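Local coordinates for protein putative Acetyltransferase (Lactobacillus plantarum WCFS1, PDB 3EFA) that is a putative N-acetyltransferase of the GNAT family, probably transferring an acetyl group from acetyl-coenzyme A to the amine of a substrate not yet identified, at residues Ala20-Val25 with Val40-Gln45; Val27-Ile32 with Ala82-Gly87; Glu65-Ala68 with Met72-Gly75. All blocks are in the same frame, centred on the assembly; numbering follows the deposited sequence.

Interaction 1: residues Ala20-Val25 with Val40-Gln45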
loop_
_atom_site.group_PDB
_atom_site.type_symbol
_atom_site.label_atom_id
_atom_site.label_comp_id
_atom_site.label_asym_id
_atom_site.label_seq_id
_atom_site.Cartn_x
_atom_site.Cartn_y
_atom_site.Cartn_z
ATOM N N ALA A 20 21.035 2.279 -19.559
ATOM C CA ALA A 20 21.060 3.189 -20.698
ATOM C C ALA A 20 19.665 3.717 -21.003
ATOM O O ALA A 20 19.498 4.915 -21.252
ATOM C CB ALA A 20 21.703 2.513 -21.970
ATOM N N LEU A 21 18.670 2.829 -20.982
ATOM C CA LEU A 21 17.269 3.255 -21.153
ATOM C C LEU A 21 16.835 4.243 -20.059
ATOM O O LEU A 21 16.290 5.308 -20.363
ATOM C CB LEU A 21 16.319 2.051 -21.236
ATOM C CG LEU A 21 16.455 1.180 -22.509
ATOM C CD1 LEU A 21 15.541 -0.051 -22.504
ATOM C CD2 LEU A 21 16.215 1.997 -23.774
ATOM N N ARG A 22 17.122 3.917 -18.797
ATOM C CA ARG A 22 16.712 4.774 -17.672
ATOM C C ARG A 22 17.432 6.139 -17.667
ATOM O O ARG A 22 16.824 7.170 -17.341
ATOM C CB ARG A 22 16.866 4.046 -16.322
ATOM C CG ARG A 22 16.069 2.704 -16.201
ATOM C CD ARG A 22 16.596 1.807 -15.059
ATOM N NE ARG A 22 16.774 2.545 -13.806
ATOM C CZ ARG A 22 17.398 2.087 -12.718
ATOM N NH1 ARG A 22 17.939 0.865 -12.697
ATOM N NH2 ARG A 22 17.491 2.860 -11.642
ATOM N N GLN A 23 18.710 6.151 -18.042
ATOM C CA GLN A 23 19.469 7.410 -18.116
ATOM C C GLN A 23 18.863 8.331 -19.182
ATOM O O GLN A 23 18.717 9.539 -18.974
ATOM C CB GLN A 23 20.971 7.143 -18.396
ATOM C CG GLN A 23 21.822 8.371 -18.819
ATOM C CD GLN A 23 22.179 9.320 -17.664
ATOM O OE1 GLN A 23 22.198 8.931 -16.491
ATOM N NE2 GLN A 23 22.455 10.575 -18.001
ATOM N N ALA A 24 18.488 7.754 -20.315
ATOM C CA ALA A 24 17.968 8.558 -21.414
ATOM C C ALA A 24 16.594 9.143 -21.093
ATOM O O ALA A 24 16.353 10.324 -21.364
ATOM C CB ALA A 24 17.930 7.754 -22.721
ATOM N N VAL A 25 15.715 8.323 -20.504
ATOM C CA VAL A 25 14.318 8.700 -20.242
ATOM C C VAL A 25 14.096 9.519 -18.956
ATOM O O VAL A 25 13.543 10.621 -18.998
ATOM C CB VAL A 25 13.384 7.451 -20.215
ATOM C CG1 VAL A 25 11.972 7.830 -19.791
ATOM C CG2 VAL A 25 13.349 6.756 -21.582
ATOM N N VAL A 40 20.257 2.668 -4.039
ATOM C CA VAL A 40 20.926 1.608 -3.298
ATOM C C VAL A 40 20.548 0.173 -3.734
ATOM O O VAL A 40 21.322 -0.755 -3.517
ATOM C CB VAL A 40 20.736 1.791 -1.785
ATOM C CG1 VAL A 40 19.300 1.402 -1.363
ATOM C CG2 VAL A 40 21.785 1.000 -1.024
ATOM N N LYS A 41 19.385 -0.014 -4.361
ATOM C CA LYS A 41 19.022 -1.337 -4.892
ATOM C C LYS A 41 19.766 -1.725 -6.189
ATOM O O LYS A 41 19.742 -2.892 -6.608
ATOM C CB LYS A 41 17.513 -1.449 -5.130
ATOM C CG LYS A 41 16.654 -1.130 -3.934
ATOM C CD LYS A 41 16.789 -2.169 -2.833
ATOM C CE LYS A 41 15.947 -1.770 -1.618
ATOM N NZ LYS A 41 16.393 -2.425 -0.350
ATOM N N ASP A 42 20.404 -0.758 -6.839
ATOM C CA ASP A 42 21.119 -1.070 -8.081
ATOM C C ASP A 42 22.499 -1.644 -7.794
ATOM O O ASP A 42 23.481 -0.913 -7.831
ATOM C CB ASP A 42 21.251 0.169 -8.970
ATOM C CG ASP A 42 19.935 0.568 -9.604
ATOM O OD1 ASP A 42 19.308 -0.301 -10.245
ATOM O OD2 ASP A 42 19.536 1.747 -9.472
ATOM N N THR A 43 22.549 -2.946 -7.499
ATOM C CA THR A 43 23.790 -3.678 -7.249
ATOM C C THR A 43 24.035 -4.693 -8.373
ATOM O O THR A 43 23.203 -4.847 -9.270
ATOM C CB THR A 43 23.712 -4.465 -5.928
ATOM O OG1 THR A 43 22.827 -5.580 -6.098
ATOM C CG2 THR A 43 23.212 -3.579 -4.763
ATOM N N ASP A 44 25.169 -5.396 -8.298
ATOM C CA ASP A 44 25.544 -6.447 -9.253
ATOM C C ASP A 44 24.590 -7.630 -9.228
ATOM O O ASP A 44 24.534 -8.423 -10.171
ATOM C CB ASP A 44 26.938 -6.981 -8.925
ATOM C CG ASP A 44 28.025 -6.015 -9.285
ATOM O OD1 ASP A 44 27.803 -5.224 -10.220
ATOM O OD2 ASP A 44 29.092 -6.049 -8.637
ATOM N N GLN A 45 23.867 -7.750 -8.125
ATOM C CA GLN A 45 22.982 -8.881 -7.870
ATOM C C GLN A 45 21.539 -8.609 -8.298
ATOM O O GLN A 45 20.694 -9.519 -8.285
ATOM C CB GLN A 45 22.993 -9.244 -6.377
ATOM C CG GLN A 45 24.191 -10.072 -5.910
ATOM C CD GLN A 45 25.188 -9.281 -5.078
ATOM O OE1 GLN A 45 24.900 -8.173 -4.621
ATOM N NE2 GLN A 45 26.367 -9.857 -4.868
#

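Interaction 2: residues Val27-Ile32 with Ala82-Gly87. With FMT (formic acid), chain C.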
loop_
_atom_site.group_PDB
_atom_site.type_symbol
_atom_site.label_atom_id
_atom_site.label_comp_id
_atom_site.label_asym_id
_atom_site.label_seq_id
_atom_site.Cartn_x
_atom_site.Cartn_y
_atom_site.Cartn_z
ATOM N N VAL A 27 16.503 10.614 -16.451
ATOM C CA VAL A 27 17.486 11.650 -16.143
ATOM C C VAL A 27 17.536 12.759 -17.209
ATOM O O VAL A 27 17.385 13.934 -16.895
ATOM C CB VAL A 27 18.917 11.053 -15.896
ATOM C CG1 VAL A 27 19.942 12.156 -15.582
ATOM C CG2 VAL A 27 18.890 10.047 -14.763
ATOM N N GLU A 28 17.742 12.390 -18.468
ATOM C CA GLU A 28 17.953 13.402 -19.504
ATOM C C GLU A 28 16.666 14.007 -20.074
ATOM O O GLU A 28 16.537 15.227 -20.180
ATOM C CB GLU A 28 18.863 12.858 -20.612
ATOM C CG GLU A 28 20.315 12.702 -20.129
ATOM C CD GLU A 28 21.243 12.074 -21.160
ATOM O OE1 GLU A 28 22.183 11.372 -20.744
ATOM O OE2 GLU A 28 21.046 12.287 -22.372
ATOM N N GLU A 29 15.718 13.153 -20.432
ATOM C CA GLU A 29 14.490 13.607 -21.060
ATOM C C GLU A 29 13.549 14.293 -20.062
ATOM O O GLU A 29 12.901 15.285 -20.398
ATOM C CB GLU A 29 13.774 12.437 -21.749
ATOM C CG GLU A 29 12.364 12.762 -22.232
ATOM C CD GLU A 29 11.661 11.558 -22.839
ATOM O OE1 GLU A 29 12.332 10.533 -23.085
ATOM O OE2 GLU A 29 10.437 11.633 -23.072
ATOM N N ARG A 30 13.488 13.775 -18.838
ATOM C CA ARG A 30 12.512 14.260 -17.863
ATOM C C ARG A 30 13.104 15.011 -16.670
ATOM O O ARG A 30 12.370 15.465 -15.803
ATOM C CB ARG A 30 11.614 13.112 -17.397
ATOM C CG ARG A 30 10.699 12.611 -18.501
ATOM C CD ARG A 30 10.133 11.249 -18.189
ATOM N NE ARG A 30 9.393 11.250 -16.938
ATOM C CZ ARG A 30 8.690 10.215 -16.492
ATOM N NH1 ARG A 30 8.634 9.094 -17.203
ATOM N NH2 ARG A 30 8.044 10.304 -15.335
ATOM N N GLY A 31 14.428 15.132 -16.629
ATOM C CA GLY A 31 15.086 15.987 -15.659
ATOM C C GLY A 31 15.125 15.522 -14.213
ATOM O O GLY A 31 15.336 16.327 -13.307
ATOM N N ILE A 32 14.929 14.233 -13.975
ATOM C CA ILE A 32 15.103 13.717 -12.625
ATOM C C ILE A 32 16.595 13.604 -12.271
ATOM O O ILE A 32 17.442 13.247 -13.114
ATOM C CB ILE A 32 14.392 12.369 -12.436
ATOM C CG1 ILE A 32 12.885 12.544 -12.651
ATOM C CG2 ILE A 32 14.683 11.790 -11.045
ATOM C CD1 ILE A 32 12.161 11.260 -13.039
ATOM N N ALA A 82 11.286 6.531 -29.407
ATOM C CA ALA A 82 10.763 6.273 -30.742
ATOM C C ALA A 82 9.809 5.065 -30.801
ATOM O O ALA A 82 9.096 4.886 -31.786
ATOM C CB ALA A 82 11.915 6.115 -31.743
ATOM N N TYR A 83 9.782 4.248 -29.749
ATOM C CA TYR A 83 9.021 2.996 -29.781
ATOM C C TYR A 83 7.818 2.976 -28.837
ATOM O O TYR A 83 7.187 1.933 -28.639
ATOM C CB TYR A 83 9.942 1.807 -29.483
ATOM C CG TYR A 83 11.012 1.620 -30.526
ATOM C CD1 TYR A 83 10.816 0.760 -31.603
ATOM C CD2 TYR A 83 12.214 2.319 -30.453
ATOM C CE1 TYR A 83 11.798 0.593 -32.578
ATOM C CE2 TYR A 83 13.196 2.160 -31.422
ATOM C CZ TYR A 83 12.979 1.295 -32.479
ATOM O OH TYR A 83 13.951 1.131 -33.441
ATOM N N ARG A 84 7.507 4.125 -28.247
ATOM C CA ARG A 84 6.373 4.222 -27.338
ATOM C C ARG A 84 5.046 4.101 -28.095
ATOM O O ARG A 84 4.941 4.507 -29.261
ATOM C CB ARG A 84 6.421 5.533 -26.533
ATOM C CG ARG A 84 7.763 5.804 -25.850
ATOM C CD ARG A 84 7.647 6.776 -24.677
ATOM N NE ARG A 84 8.932 6.925 -24.004
ATOM C CZ ARG A 84 9.557 8.081 -23.796
ATOM N NH1 ARG A 84 8.998 9.222 -24.177
ATOM N NH2 ARG A 84 10.747 8.093 -23.195
ATOM N N GLY A 85 4.045 3.526 -27.431
ATOM C CA GLY A 85 2.698 3.461 -27.969
ATOM C C GLY A 85 2.431 2.344 -28.961
ATOM O O GLY A 85 1.503 2.436 -29.772
ATOM N N HIS A 86 3.230 1.286 -28.906
ATOM C CA HIS A 86 3.022 0.142 -29.794
ATOM C C HIS A 86 2.828 -1.160 -29.013
ATOM O O HIS A 86 2.948 -2.242 -29.580
ATOM C CB HIS A 86 4.189 -0.010 -30.775
ATOM C CG HIS A 86 4.385 1.167 -31.683
ATOM N ND1 HIS A 86 3.548 1.441 -32.743
ATOM C CD2 HIS A 86 5.342 2.128 -31.703
ATOM C CE1 HIS A 86 3.969 2.527 -33.369
ATOM N NE2 HIS A 86 5.056 2.962 -32.756
ATOM N N GLY A 87 2.548 -1.049 -27.713
ATOM C CA GLY A 87 2.319 -2.214 -26.873
ATOM C C GLY A 87 3.529 -2.998 -26.358
ATOM O O GLY A 87 3.357 -4.058 -25.744
HETATM C C FMT C . 5.124 1.775 -23.943
HETATM O O1 FMT C . 5.519 0.733 -24.473
HETATM O O2 FMT C . 4.780 2.783 -24.566
#

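Interaction 3: residues Glu65-Ala68 with Met72-Gly75. With FMT (formic acid), chain B.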
loop_
_atom_site.group_PDB
_atom_site.type_symbol
_atom_site.label_atom_id
_atom_site.label_comp_id
_atom_site.label_asym_id
_atom_site.label_seq_id
_atom_site.Cartn_x
_atom_site.Cartn_y
_atom_site.Cartn_z
ATOM N N GLU A 65 11.919 -6.298 -8.306
ATOM C CA GLU A 65 12.044 -5.944 -6.887
ATOM C C GLU A 65 11.175 -6.843 -5.974
ATOM O O GLU A 65 10.101 -6.429 -5.505
ATOM C CB GLU A 65 11.688 -4.460 -6.654
ATOM C CG GLU A 65 12.378 -3.470 -7.604
ATOM C CD GLU A 65 11.960 -2.006 -7.388
ATOM O OE1 GLU A 65 11.283 -1.700 -6.373
ATOM O OE2 GLU A 65 12.308 -1.156 -8.242
ATOM N N PRO A 66 11.657 -8.063 -5.687
ATOM C CA PRO A 66 10.924 -8.988 -4.794
ATOM C C PRO A 66 10.658 -8.371 -3.416
ATOM O O PRO A 66 11.550 -7.709 -2.869
ATOM C CB PRO A 66 11.882 -10.168 -4.600
ATOM C CG PRO A 66 13.141 -9.863 -5.398
ATOM C CD PRO A 66 13.048 -8.478 -5.968
ATOM N N GLN A 67 9.462 -8.594 -2.872
ATOM C CA GLN A 67 9.107 -8.147 -1.528
ATOM C C GLN A 67 8.797 -9.370 -0.648
ATOM O O GLN A 67 8.840 -10.500 -1.124
ATOM C CB GLN A 67 7.893 -7.208 -1.582
ATOM C CG GLN A 67 8.009 -6.092 -2.613
ATOM C CD GLN A 67 8.996 -5.012 -2.195
ATOM O OE1 GLN A 67 8.969 -4.555 -1.045
ATOM N NE2 GLN A 67 9.888 -4.605 -3.125
ATOM N N ALA A 68 8.484 -9.149 0.628
ATOM C CA ALA A 68 8.073 -10.245 1.512
ATOM C C ALA A 68 6.726 -10.848 1.114
ATOM O O ALA A 68 5.959 -10.239 0.371
ATOM C CB ALA A 68 8.020 -9.776 2.974
HETATM N N MSE A 72 5.723 -9.679 -5.724
HETATM C CA MSE A 72 6.746 -9.132 -6.617
HETATM C C MSE A 72 6.407 -7.714 -7.035
HETATM O O MSE A 72 5.333 -7.467 -7.576
HETATM C CB MSE A 72 6.909 -9.984 -7.876
HETATM C CG MSE A 72 7.813 -9.328 -8.924
HETATM SE SE MSE A 72 9.728 -9.247 -8.450
HETATM C CE MSE A 72 10.001 -11.187 -8.287
ATOM N N ARG A 73 7.315 -6.780 -6.781
ATOM C CA ARG A 73 7.133 -5.423 -7.285
ATOM C C ARG A 73 7.937 -5.229 -8.582
ATOM O O ARG A 73 9.115 -5.606 -8.657
ATOM C CB ARG A 73 7.486 -4.370 -6.221
ATOM C CG ARG A 73 7.379 -2.917 -6.712
ATOM C CD ARG A 73 7.946 -1.938 -5.680
ATOM N NE ARG A 73 7.256 -2.090 -4.411
ATOM C CZ ARG A 73 7.615 -1.521 -3.263
ATOM N NH1 ARG A 73 8.693 -0.752 -3.201
ATOM N NH2 ARG A 73 6.890 -1.741 -2.170
ATOM N N PHE A 74 7.278 -4.688 -9.606
ATOM C CA PHE A 74 7.937 -4.334 -10.863
ATOM C C PHE A 74 8.201 -2.819 -10.892
ATOM O O PHE A 74 7.254 -2.030 -10.842
ATOM C CB PHE A 74 7.054 -4.703 -12.056
ATOM C CG PHE A 74 6.555 -6.130 -12.047
ATOM C CD1 PHE A 74 7.399 -7.186 -12.410
ATOM C CD2 PHE A 74 5.230 -6.416 -11.704
ATOM C CE1 PHE A 74 6.937 -8.504 -12.422
ATOM C CE2 PHE A 74 4.753 -7.731 -11.709
ATOM C CZ PHE A 74 5.605 -8.780 -12.068
ATOM N N GLY A 75 9.470 -2.409 -10.961
ATOM C CA GLY A 75 9.808 -0.991 -10.955
ATOM C C GLY A 75 10.704 -0.460 -12.076
ATOM O O GLY A 75 11.042 -1.189 -13.029
HETATM C C FMT B . 8.342 0.926 0.256
HETATM O O1 FMT B . 8.481 -0.291 0.189
HETATM O O2 FMT B . 7.743 1.579 -0.598
#

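Interaction 1: residues Ala20-Val25 with Val40-Gln45
D42 OD1 is gripped by three groups: R22 NH1, at 3.0 Å from D42 OD1 in a nearly straight bond (175° at the hydrogen), and, from strand 57-66 and strand 48-52, the guanidinium of R63 and the hydroxyl of Y48. The other carboxylate oxygen takes the second half of the R22 grip, with D42 OD2 3.2 Å from R22 NH2. The arginine thus meets the acid end-on, one terminal nitrogen to each oxygen. Both oxygens lie close to the guanidinium plane, but the carboxylate is twisted by 37° against it, and the two nitrogens approach on the syn sides of the oxygens while standing somewhat out of the acid's own plane. That twist is probably the compromise an acid makes when it must also serve R63, Y48 and, through OD2, the backbone N of D39.

R22 and D42 reach for each other from opposite directions across a gap of 12.1 Å between R22 CA and D42 CA, most of it bridged by the long arginine. The R22 chain bends at chi3 (48°), turning its tip toward the loop. Its inner nitrogen, NE, forms a salt bridge with E37, so two acids, D42 and E37, share the buried guanidinium and probably offset its charge, D42 serving R63 as well. The R22 side chain also packs on F38, R76 and C78. Aspartate suits position 42 because its short side chain keeps the carboxylate close to a loop held locally by an inverse gamma turn, in which T43 N bonds to K41 O at 2.9 Å. The arrangement is a bidentate Arg-Asp salt bridge within a larger charged network, tying the long first helix of the GNAT fold to the loop that leads from helix 34-37 into strand 48-52.

Interaction 2: residues Val27-Ile32 with Ala82-Gly87
E29 and R84 meet head-on in a two-bond salt bridge, with R84 NH2 2.9 Å from E29 OE1 and R84 NH1 3.0 Å from E29 OE2. The first bond runs at 167° at its hydrogen. The flat groups are nearly coplanar, 29° apart, and the carboxylate sits at the edge of the guanidinium; OE2 accepts the N-H on its syn lone pair, while OE1 is met from the syn side and a little out of plane.

Both side chains are stretched to make the meeting. The E29 chain leaves the helix with CG opposite the backbone N (chi1 170°) and runs straight on to its carboxylate, while R84 is extended from CG to NE. One shell further out, NE of R84 bonds to the backbone O of T79, which helps fix the guanidinium's rotation, and V25 of the same helix as E29 packs against the arginine. R30 comes near with a like charge, but has its own acid, E113. G31 takes the positive phi that lets the chain leave helix 12-29 just beyond E29.

On the loop side, G85 N bonds at 3.0 Å to O2 of a formic acid molecule, probably from the crystallisation liquor, which G89 N also holds. R84, G87 and G89 match the R-x-x-G-x-G signature with which GNAT enzymes bind the pyrophosphate of acetyl-CoA, so the formate may occupy a place suited to an anion. Putting an alanine at R84 would probably leave the E29 carboxylate without its countercharge and the T79 carbonyl without this donor. Chemically, a surface ion pair with two matched bonds is directional as well as attractive, and probably helps set how helix and loop face each other, although solvent probably weakens its net strength.

Interaction 3: residues Glu65-Ala68 with Met72-Gly75
Q67 lays its amide flat over the guanidinium of R73: the two planes are only 8° apart, and Q67 NE2 stands 3.8 Å above the centre of the R73 guanidinium. A bend at chi2 (-73°) folds the glutamine back over its neighbour, and NE2 also bonds to E65 O at 3.0 Å. The amide is therefore anchored while it stacks, a task that suits glutamine, whose amide is both flat and a donor.

E65 meets the same arginine differently. The two side chains cross with carboxylate and guanidinium planes 63° apart, and E65 OE1 touches the shaft at R73 CD, 3.4 Å away, without forming a salt bridge. E65 OE2 pairs with R63, two residues back on its own strand, and R73 NE with E109 of the adjacent strand 107-113.

Underneath runs the antiparallel beta hairpin of strands 57-66 and 71-79, central to the GNAT sheet. E65 and R73 form a hydrogen-bonded pair, E65 N to R73 O at 2.9 Å and R73 N to E65 O at 3.1 Å. Q67 NE2 and R73 N reach E65 O from opposite faces of its carbonyl plane.

On the other face of the sheet, selenomethionine M72 curls so that its SE lies 3.6 Å from P66 N, a soft apolar filling beside a proline that has no N-H to offer. Glycine suits position 75, since a CB there would point at E65 OE2, already 3.7 Å from G75 CA. At the guanidinium edge, a formic acid O1 sits 3.2 Å from R73 NH2, and T128 of the second subunit packs against R73.

In the fold
Interactions 1 and 2 share helix 12-29 and touch through its successive turns, A24 O of the first probably accepting a hydrogen bond from E29 N of the second; their centres are about 15 Å apart. Their segments alternate along the chain. Interaction 3 follows interaction 1 and is nested inside the loop closed by interaction 2; its centre lies about 16 Å from that of the first and 23 Å from that of the second, on the opposite side of the chain's centre from the latter. The first two fasten the long helix to loops around the central sheet, one of them the probable acetyl-CoA-binding loop, whereas 65-68 with 72-75 pairs two strands within that sheet, near the second subunit.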